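Superkiller protein 7 (Saccharomyces cerevisiae, PDB 4ZKE) binds GTP, resembles translational GTPases and probably links the Ski complex to the exosome in cytoplasmic mRNA decay. Local coordinates at residues A[272-277]-A[306-311]; A[313-318]-A[380-385]; A[215-220]-A[249-254]. All coordinates share one frame; numbering follows the deposited sequence.

Contact 1: A[272-277]-A[306-311]; sequences ETTLEE and SGYIQS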
loop_
_atom_site.group_PDB
_atom_site.type_symbol
_atom_site.label_atom_id
_atom_site.label_comp_id
_atom_site.label_asym_id
_atom_site.label_seq_id
_atom_site.Cartn_x
_atom_site.Cartn_y
_atom_site.Cartn_z
ATOM N N GLU A 272 18.701 -10.899 -0.059
ATOM C CA GLU A 272 17.611 -11.544 0.670
ATOM C C GLU A 272 18.069 -12.002 2.054
ATOM O O GLU A 272 18.861 -12.937 2.174
ATOM C CB GLU A 272 17.076 -12.728 -0.137
ATOM C CG GLU A 272 16.209 -13.694 0.647
ATOM C CD GLU A 272 15.467 -14.658 -0.258
ATOM O OE1 GLU A 272 16.125 -15.336 -1.075
ATOM O OE2 GLU A 272 14.224 -14.731 -0.160
ATOM N N THR A 273 17.559 -11.341 3.092
ATOM C CA THR A 273 17.975 -11.607 4.470
ATOM C C THR A 273 16.880 -12.290 5.293
ATOM O O THR A 273 16.826 -12.137 6.514
ATOM C CB THR A 273 18.381 -10.303 5.187
ATOM O OG1 THR A 273 17.302 -9.362 5.118
ATOM C CG2 THR A 273 19.618 -9.701 4.543
ATOM N N THR A 274 16.021 -13.053 4.624
ATOM C CA THR A 274 14.859 -13.666 5.264
ATOM C C THR A 274 15.215 -14.527 6.476
ATOM O O THR A 274 14.555 -14.445 7.512
ATOM C CB THR A 274 14.084 -14.533 4.259
ATOM O OG1 THR A 274 13.764 -13.750 3.103
ATOM C CG2 THR A 274 12.798 -15.074 4.878
ATOM N N LEU A 275 16.252 -15.348 6.348
ATOM C CA LEU A 275 16.642 -16.264 7.419
ATOM C C LEU A 275 17.043 -15.523 8.692
ATOM O O LEU A 275 16.873 -16.035 9.799
ATOM C CB LEU A 275 17.790 -17.161 6.957
ATOM C CG LEU A 275 17.376 -18.499 6.344
ATOM C CD1 LEU A 275 18.519 -19.093 5.540
ATOM C CD2 LEU A 275 16.918 -19.464 7.430
ATOM N N GLU A 276 17.574 -14.318 8.524
ATOM C CA GLU A 276 17.992 -13.495 9.650
ATOM C C GLU A 276 16.811 -12.780 10.294
ATOM O O GLU A 276 16.821 -12.494 11.492
ATOM C CB GLU A 276 19.025 -12.466 9.195
ATOM C CG GLU A 276 20.419 -13.028 8.981
ATOM C CD GLU A 276 21.312 -12.096 8.182
ATOM O OE1 GLU A 276 20.786 -11.306 7.370
ATOM O OE2 GLU A 276 22.546 -12.152 8.370
ATOM N N GLU A 277 15.798 -12.486 9.487
ATOM C CA GLU A 277 14.670 -11.678 9.932
ATOM C C GLU A 277 13.808 -12.376 10.982
ATOM O O GLU A 277 13.584 -13.585 10.900
ATOM C CB GLU A 277 13.798 -11.306 8.734
ATOM C CG GLU A 277 14.429 -10.284 7.810
ATOM C CD GLU A 277 13.696 -10.158 6.484
ATOM O OE1 GLU A 277 14.087 -9.295 5.670
ATOM O OE2 GLU A 277 12.732 -10.918 6.253
ATOM N N SER A 306 8.104 -9.411 7.693
ATOM C CA SER A 306 9.475 -9.900 7.750
ATOM C C SER A 306 9.503 -11.352 8.197
ATOM O O SER A 306 8.511 -11.870 8.711
ATOM C CB SER A 306 10.313 -9.047 8.703
ATOM O OG SER A 306 9.952 -9.296 10.050
ATOM N N GLY A 307 10.645 -12.001 7.999
ATOM C CA GLY A 307 10.846 -13.366 8.450
ATOM C C GLY A 307 9.953 -14.375 7.758
ATOM O O GLY A 307 9.564 -14.194 6.600
ATOM N N TYR A 308 9.627 -15.446 8.475
ATOM C CA TYR A 308 8.808 -16.517 7.926
ATOM C C TYR A 308 7.953 -17.178 9.001
ATOM O O TYR A 308 8.267 -17.118 10.191
ATOM C CB TYR A 308 9.691 -17.563 7.239
ATOM C CG TYR A 308 10.701 -18.227 8.148
ATOM C CD1 TYR A 308 11.994 -17.730 8.255
ATOM C CD2 TYR A 308 10.369 -19.355 8.889
ATOM C CE1 TYR A 308 12.924 -18.332 9.078
ATOM C CE2 TYR A 308 11.293 -19.964 9.716
ATOM C CZ TYR A 308 12.569 -19.448 9.805
ATOM O OH TYR A 308 13.495 -20.049 10.626
ATOM N N ILE A 309 6.865 -17.801 8.559
ATOM C CA ILE A 309 5.954 -18.525 9.436
ATOM C C ILE A 309 5.595 -19.850 8.773
ATOM O O ILE A 309 5.331 -19.902 7.570
ATOM C CB ILE A 309 4.667 -17.701 9.740
ATOM C CG1 ILE A 309 3.680 -18.494 10.605
ATOM C CG2 ILE A 309 3.982 -17.263 8.454
ATOM C CD1 ILE A 309 4.146 -18.711 12.024
ATOM N N GLN A 310 5.610 -20.922 9.558
ATOM C CA GLN A 310 5.196 -22.229 9.064
ATOM C C GLN A 310 4.109 -22.825 9.948
ATOM O O GLN A 310 4.002 -22.503 11.132
ATOM C CB GLN A 310 6.393 -23.184 8.964
ATOM C CG GLN A 310 7.355 -23.153 10.140
ATOM C CD GLN A 310 8.613 -23.970 9.877
ATOM O OE1 GLN A 310 8.611 -24.886 9.056
ATOM N NE2 GLN A 310 9.695 -23.630 10.568
ATOM N N SER A 311 3.296 -23.688 9.350
ATOM C CA SER A 311 2.174 -24.300 10.045
ATOM C C SER A 311 2.645 -25.063 11.276
ATOM O O SER A 311 3.719 -25.666 11.271
ATOM C CB SER A 311 1.414 -25.231 9.100
ATOM O OG SER A 311 0.302 -25.819 9.752
#
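Glu277 and Gly307 bring the two segments within 4.4 Å, CA to CA, where the linker 272-277, turned helically over 274-276, meets the entry to strand 308-310. One charged side chain carries the polar part of the contact. Glu277 leans its CB against the Gly307 amide, and with CG anti to the carbonyl carbon (chi1 -72°) and an extended chain beyond, its carboxylate comes alongside the Ser306-Gly307 peptide. Glu277 OE2 accepts the N-H of Gly307 at 2.9 Å, nearly straight at 166°; the donor meets the anti side of that oxygen, tilted 26° out of the carboxylate plane. Thr273 OG1 gives the other oxygen, OE1, a weak bond that steadies the group. A glutamate suits the place because it is long enough to reach a backbone N-H of the facing segment. Glycine suits position 307 for two reasons: its phi is positive, and a CB would crowd Glu277 O. Next to it, the hydroxyl of Ser306 turns to Pro278 O.

Beyond this bond the rest is van der Waals contact. The methyl CG2 of Thr274 lies 3.8 Å from Gly307 O, while Thr274 O sits at the edge of the Tyr308 ring, near its plane, 4.2 Å from CD1. Leu275 makes the apolar contact, reaching the same ring obliquely with CD2 4.5 Å from Tyr308 CE1. Tyr308 also touches Ile9 and Leu352, and Leu275 touches Ile13, so helix 9-14 extends the apolar contact. A large, mostly apolar side chain ending in a hydroxyl suits this partly exposed place. The geometry is consistent with the interdomain linker of a translation-factor-like GTPase, leading from helix 256-267 into the domain II barrel and packing on the short strand 308-310 that follows barrel strand 295-306.

Contact 2: A[313-318]-A[380-385]; sequences QTIEIH and DIIIHS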
loop_
_atom_site.group_PDB
_atom_site.type_symbol
_atom_site.label_atom_id
_atom_site.label_comp_id
_atom_site.label_asym_id
_atom_site.label_seq_id
_atom_site.Cartn_x
_atom_site.Cartn_y
_atom_site.Cartn_z
ATOM N N GLN A 313 3.464 -23.768 14.146
ATOM C CA GLN A 313 4.219 -22.906 15.051
ATOM C C GLN A 313 3.299 -22.147 16.001
ATOM O O GLN A 313 2.142 -21.871 15.678
ATOM C CB GLN A 313 5.078 -21.912 14.264
ATOM C CG GLN A 313 6.292 -22.536 13.599
ATOM C CD GLN A 313 7.248 -21.499 13.034
ATOM O OE1 GLN A 313 6.869 -20.675 12.201
ATOM N NE2 GLN A 313 8.494 -21.535 13.491
ATOM N N THR A 314 3.828 -21.816 17.176
ATOM C CA THR A 314 3.104 -21.005 18.143
ATOM C C THR A 314 3.350 -19.534 17.837
ATOM O O THR A 314 4.467 -19.146 17.496
ATOM C CB THR A 314 3.536 -21.315 19.592
ATOM O OG1 THR A 314 3.500 -22.729 19.814
ATOM C CG2 THR A 314 2.607 -20.628 20.594
ATOM N N ILE A 315 2.299 -18.726 17.961
ATOM C CA ILE A 315 2.367 -17.301 17.646
ATOM C C ILE A 315 1.717 -16.446 18.732
ATOM O O ILE A 315 0.996 -16.956 19.591
ATOM C CB ILE A 315 1.691 -16.993 16.285
ATOM C CG1 ILE A 315 0.268 -17.568 16.216
ATOM C CG2 ILE A 315 2.530 -17.553 15.140
ATOM C CD1 ILE A 315 -0.821 -16.649 16.751
ATOM N N GLU A 316 1.999 -15.145 18.685
ATOM C CA GLU A 316 1.353 -14.157 19.549
ATOM C C GLU A 316 0.590 -13.143 18.703
ATOM O O GLU A 316 1.137 -12.600 17.747
ATOM C CB GLU A 316 2.381 -13.419 20.414
ATOM C CG GLU A 316 2.891 -14.191 21.616
ATOM C CD GLU A 316 4.057 -13.489 22.301
ATOM O OE1 GLU A 316 4.157 -12.248 22.189
ATOM O OE2 GLU A 316 4.878 -14.177 22.942
ATOM N N ILE A 317 -0.664 -12.888 19.061
ATOM C CA ILE A 317 -1.453 -11.842 18.422
ATOM C C ILE A 317 -1.598 -10.677 19.389
ATOM O O ILE A 317 -2.179 -10.824 20.462
ATOM C CB ILE A 317 -2.850 -12.341 17.998
ATOM C CG1 ILE A 317 -2.720 -13.509 17.018
ATOM C CG2 ILE A 317 -3.653 -11.202 17.363
ATOM C CD1 ILE A 317 -4.037 -14.172 16.655
ATOM N N HIS A 318 -1.072 -9.520 18.999
ATOM C CA HIS A 318 -1.129 -8.330 19.839
ATOM C C HIS A 318 -2.126 -7.321 19.286
ATOM O O HIS A 318 -1.972 -6.828 18.169
ATOM C CB HIS A 318 0.257 -7.699 19.959
ATOM C CG HIS A 318 1.222 -8.528 20.744
ATOM N ND1 HIS A 318 1.402 -8.375 22.102
ATOM C CD2 HIS A 318 2.046 -9.535 20.367
ATOM C CE1 HIS A 318 2.302 -9.246 22.526
ATOM N NE2 HIS A 318 2.708 -9.960 21.492
ATOM N N ASP A 380 -3.525 -4.947 13.601
ATOM C CA ASP A 380 -2.901 -5.707 14.675
ATOM C C ASP A 380 -1.774 -6.533 14.084
ATOM O O ASP A 380 -1.797 -6.848 12.894
ATOM C CB ASP A 380 -3.916 -6.607 15.385
ATOM C CG ASP A 380 -4.948 -5.819 16.174
ATOM O OD1 ASP A 380 -4.751 -4.602 16.376
ATOM O OD2 ASP A 380 -5.952 -6.422 16.608
ATOM N N ILE A 381 -0.790 -6.877 14.908
ATOM C CA ILE A 381 0.366 -7.616 14.424
ATOM C C ILE A 381 0.396 -9.024 14.992
ATOM O O ILE A 381 -0.185 -9.305 16.044
ATOM C CB ILE A 381 1.693 -6.905 14.774
ATOM C CG1 ILE A 381 1.838 -6.728 16.284
ATOM C CG2 ILE A 381 1.769 -5.553 14.078
ATOM C CD1 ILE A 381 3.272 -6.559 16.722
ATOM N N ILE A 382 1.087 -9.902 14.277
ATOM C CA ILE A 382 1.288 -11.268 14.718
ATOM C C ILE A 382 2.781 -11.584 14.652
ATOM O O ILE A 382 3.454 -11.255 13.674
ATOM C CB ILE A 382 0.463 -12.264 13.863
ATOM C CG1 ILE A 382 0.653 -13.695 14.368
ATOM C CG2 ILE A 382 0.829 -12.154 12.381
ATOM C CD1 ILE A 382 -0.345 -14.675 13.787
ATOM N N ILE A 383 3.296 -12.189 15.719
ATOM C CA ILE A 383 4.702 -12.573 15.795
ATOM C C ILE A 383 4.829 -13.995 16.324
ATOM O O ILE A 383 3.855 -14.572 16.807
ATOM C CB ILE A 383 5.505 -11.618 16.707
ATOM C CG1 ILE A 383 4.911 -11.598 18.119
ATOM C CG2 ILE A 383 5.523 -10.214 16.109
ATOM C CD1 ILE A 383 5.744 -10.841 19.132
ATOM N N HIS A 384 6.027 -14.560 16.228
ATOM C CA HIS A 384 6.282 -15.867 16.815
ATOM C C HIS A 384 6.222 -15.740 18.332
ATOM O O HIS A 384 6.601 -14.711 18.892
ATOM C CB HIS A 384 7.635 -16.428 16.375
ATOM C CG HIS A 384 7.824 -17.872 16.723
ATOM N ND1 HIS A 384 8.420 -18.287 17.894
ATOM C CD2 HIS A 384 7.480 -19.001 16.058
ATOM C CE1 HIS A 384 8.442 -19.608 17.933
ATOM N NE2 HIS A 384 7.878 -20.066 16.831
ATOM N N SER A 385 5.738 -16.783 18.993
ATOM C CA SER A 385 5.551 -16.734 20.434
ATOM C C SER A 385 6.879 -16.616 21.171
ATOM O O SER A 385 7.839 -17.327 20.873
ATOM C CB SER A 385 4.793 -17.970 20.915
ATOM O OG SER A 385 4.700 -17.986 22.327
#
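Glu316 and Ile383 form the central hydrogen-bonded pair of an antiparallel ladder. Glu316 N gives its proton to Ile383 O at 2.7 Å, and Ile383 N returns one to Glu316 O at 3.0 Å. His318 N bonds to Ile381 O farther along, with only a weak bond coming back from Ile381 N. At the other end Ser385 N reaches Thr314 O from 43° above the carbonyl plane. That same oxygen lies over one face of the His384 ring, 3.3 Å from CD2, and Thr314 CG2 presses tightly on Ser385 CB. Small residues suit this close approach.

Strand 381-384 also pairs with strand 280-288 through Ile382 and Gly281, so the ladder belongs to the closed six-stranded barrel of domain II, the kind found in EF-Tu-like factors.

Apolar contacts fill the face bearing Ile317 and Ile382. The extended Ile382, CG1 anti to the backbone N (chi1 -178°), sends CD1 across to Ile315 CD1 at 3.6 Å and to Ile317 CG1 at 4.2 Å; branched isoleucines favour strands and fill such a face with methyls. The opposite face, with Ile381 and Ile383, turns to Leu401 and Ile472 of the third domain.

Charge is gathered on that second face. Glu316 OE1 takes the NE2 proton of His318 at 2.8 Å on its anti lone pair, close to the plane of the ring, and Arg386 NE forms a salt bridge to the same oxygen. A leucine in place of Glu316 would probably leave Arg386 without this carboxylate mate and His318 NE2 without its acceptor, so that the ring is held less firmly. Ile383 CD1 covers this group from the neighbouring strand, 3.7 Å from Glu316 OE1 and close to His318 NE2.

Contact 3: A[215-220]-A[249-254]; sequences FIPCSG and EWYEGP. With GTP (guanosine-5'-triphosphate), chain C.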
loop_
_atom_site.group_PDB
_atom_site.type_symbol
_atom_site.label_atom_id
_atom_site.label_comp_id
_atom_site.label_asym_id
_atom_site.label_seq_id
_atom_site.Cartn_x
_atom_site.Cartn_y
_atom_site.Cartn_z
ATOM N N PHE A 215 8.190 9.672 -17.313
ATOM C CA PHE A 215 6.828 9.888 -17.781
ATOM C C PHE A 215 6.489 8.913 -18.897
ATOM O O PHE A 215 7.342 8.580 -19.717
ATOM C CB PHE A 215 6.649 11.323 -18.277
ATOM C CG PHE A 215 6.779 12.357 -17.199
ATOM C CD1 PHE A 215 8.026 12.799 -16.791
ATOM C CD2 PHE A 215 5.652 12.896 -16.601
ATOM C CE1 PHE A 215 8.149 13.755 -15.800
ATOM C CE2 PHE A 215 5.767 13.852 -15.610
ATOM C CZ PHE A 215 7.016 14.283 -15.209
ATOM N N ILE A 216 5.238 8.460 -18.916
ATOM C CA ILE A 216 4.743 7.590 -19.979
ATOM C C ILE A 216 3.315 7.983 -20.342
ATOM O O ILE A 216 2.416 7.877 -19.511
ATOM C CB ILE A 216 4.764 6.101 -19.568
ATOM C CG1 ILE A 216 6.187 5.660 -19.215
ATOM C CG2 ILE A 216 4.195 5.225 -20.691
ATOM C CD1 ILE A 216 6.274 4.252 -18.651
ATOM N N PRO A 217 3.096 8.441 -21.585
ATOM C CA PRO A 217 1.722 8.709 -22.015
ATOM C C PRO A 217 0.986 7.417 -22.331
ATOM O O PRO A 217 1.608 6.462 -22.794
ATOM C CB PRO A 217 1.911 9.556 -23.267
ATOM C CG PRO A 217 3.183 9.045 -23.848
ATOM C CD PRO A 217 4.062 8.699 -22.669
ATOM N N CYS A 218 -0.318 7.384 -22.085
ATOM C CA CYS A 218 -1.084 6.172 -22.334
ATOM C C CYS A 218 -2.585 6.406 -22.310
ATOM O O CYS A 218 -3.061 7.487 -21.963
ATOM C CB CYS A 218 -0.730 5.105 -21.297
ATOM S SG CYS A 218 -1.145 5.585 -19.605
ATOM N N SER A 219 -3.314 5.365 -22.698
ATOM C CA SER A 219 -4.759 5.299 -22.534
ATOM C C SER A 219 -5.117 3.954 -21.915
ATOM O O SER A 219 -5.009 2.914 -22.566
ATOM C CB SER A 219 -5.476 5.478 -23.872
ATOM O OG SER A 219 -6.880 5.404 -23.706
ATOM N N GLY A 220 -5.534 3.973 -20.654
ATOM C CA GLY A 220 -5.852 2.747 -19.952
ATOM C C GLY A 220 -7.101 2.093 -20.506
ATOM O O GLY A 220 -7.246 0.875 -20.457
ATOM N N GLU A 249 3.595 8.977 -34.038
ATOM C CA GLU A 249 4.928 8.781 -34.594
ATOM C C GLU A 249 6.015 9.469 -33.772
ATOM O O GLU A 249 7.136 8.967 -33.673
ATOM C CB GLU A 249 4.976 9.285 -36.047
ATOM C CG GLU A 249 4.912 10.811 -36.234
ATOM C CD GLU A 249 3.538 11.406 -35.957
ATOM O OE1 GLU A 249 2.613 10.647 -35.598
ATOM O OE2 GLU A 249 3.384 12.639 -36.108
ATOM N N TRP A 250 5.680 10.610 -33.178
ATOM C CA TRP A 250 6.679 11.420 -32.491
ATOM C C TRP A 250 7.085 10.825 -31.145
ATOM O O TRP A 250 8.194 11.074 -30.670
ATOM C CB TRP A 250 6.172 12.855 -32.300
ATOM C CG TRP A 250 4.820 12.969 -31.660
ATOM C CD1 TRP A 250 3.628 13.163 -32.297
ATOM C CD2 TRP A 250 4.521 12.910 -30.260
ATOM N NE1 TRP A 250 2.605 13.226 -31.380
ATOM C CE2 TRP A 250 3.127 13.071 -30.124
ATOM C CE3 TRP A 250 5.296 12.735 -29.110
ATOM C CZ2 TRP A 250 2.493 13.063 -28.882
ATOM C CZ3 TRP A 250 4.663 12.726 -27.878
ATOM C CH2 TRP A 250 3.276 12.888 -27.775
ATOM N N TYR A 251 6.205 10.039 -30.529
ATOM C CA TYR A 251 6.546 9.409 -29.258
ATOM C C TYR A 251 7.512 8.253 -29.478
ATOM O O TYR A 251 7.222 7.326 -30.235
ATOM C CB TYR A 251 5.306 8.901 -28.522
ATOM C CG TYR A 251 5.661 8.255 -27.202
ATOM C CD1 TYR A 251 6.056 9.027 -26.117
ATOM C CD2 TYR A 251 5.630 6.875 -27.047
ATOM C CE1 TYR A 251 6.395 8.449 -24.914
ATOM C CE2 TYR A 251 5.968 6.286 -25.842
ATOM C CZ TYR A 251 6.349 7.078 -24.778
ATOM O OH TYR A 251 6.689 6.505 -23.574
ATOM N N GLU A 252 8.655 8.313 -28.802
ATOM C CA GLU A 252 9.686 7.292 -28.940
ATOM C C GLU A 252 10.158 6.799 -27.574
ATOM O O GLU A 252 11.267 6.284 -27.438
ATOM C CB GLU A 252 10.863 7.840 -29.748
ATOM C CG GLU A 252 10.438 8.530 -31.044
ATOM C CD GLU A 252 11.545 8.596 -32.084
ATOM O OE1 GLU A 252 11.256 8.999 -33.231
ATOM O OE2 GLU A 252 12.704 8.254 -31.760
ATOM N N GLY A 253 9.304 6.965 -26.568
ATOM C CA GLY A 253 9.558 6.419 -25.248
ATOM C C GLY A 253 9.054 4.990 -25.143
ATOM O O GLY A 253 8.503 4.452 -26.103
ATOM N N PRO A 254 9.240 4.366 -23.972
ATOM C CA PRO A 254 8.854 2.970 -23.749
ATOM C C PRO A 254 7.376 2.791 -23.411
ATOM O O PRO A 254 6.685 3.766 -23.111
ATOM C CB PRO A 254 9.726 2.565 -22.564
ATOM C CG PRO A 254 9.878 3.831 -21.784
ATOM C CD PRO A 254 9.898 4.950 -22.790
HETATM P PG GTP C . -11.227 6.152 -8.459
HETATM O O1G GTP C . -11.406 4.680 -8.179
HETATM O O2G GTP C . -12.417 6.899 -7.908
HETATM O O3G GTP C . -9.966 6.680 -7.816
HETATM O O3B GTP C . -11.169 6.396 -10.050
HETATM P PB GTP C . -10.022 5.707 -10.941
HETATM O O1B GTP C . -9.885 4.256 -10.538
HETATM O O2B GTP C . -8.701 6.426 -10.799
HETATM O O3A GTP C . -10.539 5.805 -12.465
HETATM P PA GTP C . -11.666 4.857 -13.125
HETATM O O1A GTP C . -11.017 3.584 -13.599
HETATM O O2A GTP C . -12.824 4.579 -12.195
HETATM O "O5'" GTP C . -12.166 5.701 -14.401
HETATM C "C5'" GTP C . -12.841 6.935 -14.277
HETATM C "C4'" GTP C . -13.606 7.195 -15.570
HETATM O "O4'" GTP C . -12.673 7.521 -16.580
HETATM C "C3'" GTP C . -14.381 5.981 -16.047
HETATM O "O3'" GTP C . -15.678 6.367 -16.436
HETATM C "C2'" GTP C . -13.620 5.468 -17.249
HETATM O "O2'" GTP C . -14.494 4.983 -18.241
HETATM C "C1'" GTP C . -12.831 6.684 -17.711
HETATM N N9 GTP C . -11.500 6.323 -18.220
HETATM C C8 GTP C . -10.505 5.648 -17.564
HETATM N N7 GTP C . -9.442 5.545 -18.396
HETATM C C5 GTP C . -9.741 6.159 -19.564
HETATM C C6 GTP C . -9.030 6.353 -20.747
HETATM O O6 GTP C . -7.881 5.927 -20.875
HETATM N N1 GTP C . -9.628 7.028 -21.786
HETATM C C2 GTP C . -10.913 7.511 -21.655
HETATM N N2 GTP C . -11.488 8.165 -22.657
HETATM N N3 GTP C . -11.609 7.316 -20.485
HETATM C C4 GTP C . -11.035 6.650 -19.461
#
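Tyr251 OH donates to Pro254 O at 2.8 Å, the donor tilted 17° from the carbonyl plane, and Ile216 of strand 213-217 lays its methyl CG2 against both ends of this bond, 3.8 Å from Pro254 O and 4.0 Å from the hydroxyl. The bond ties the loop 249-254 back on itself and holds the phenol ring in place for its neighbour on the strand.

Strand 213-217 is the outermost strand on its side of the P-loop GTPase sheet, and Ser219-Gly220-Leu221 after it probably corresponds to the G5 element of translational GTPases. Ser219 OG and Gly220 N lie close to the guanine, 3.0 Å and 3.1 Å from GTP O6. Gly220 N bonds to Asn179, which with Asp182 probably belongs to the NKxD motif; Asp182 and Leu221 N hydrogen-bond to the nucleotide.

The neighbour that meets the phenol is Pro217. Its CG lies over one face of the ring in a CH-pi contact, 3.8 Å from the ring centroid and 26° off the normal, and its CD comes as close as 3.2 Å to Tyr251 CE1, a tight fit. A rigid, apolar proline suits a position that must present CH groups to an aromatic face. With CG anti to the backbone N (chi1 -180°), Tyr251 extends straight out of its loop to meet the proline. Over the centre of the opposite face sits Gly253 N, so the ring is sandwiched. Glycine suits position 253, since a CB here would run into Tyr251 OH.

From the N terminus, contact 3 comes first: it closes the 28-residue excursion from 220 to 249 at the edge of the GTPase sheet, beside the guanine pocket. Helix 256-267 then leads to the linker of contact 1, which closes over the first two strands of the domain II barrel, 280-288 and 295-306. Contact 2 opens just after it, and its 61-residue loop brings the last barrel strand home. The three follow in series, without nesting or crossing. Contacts 1 and 2 are neighbours, Ile309 CD1 packing on Ile315 CG2 at 3.7 Å, whereas contact 3 lies remote in the GTP-binding domain, its centre about 47 Å from that of contact 2.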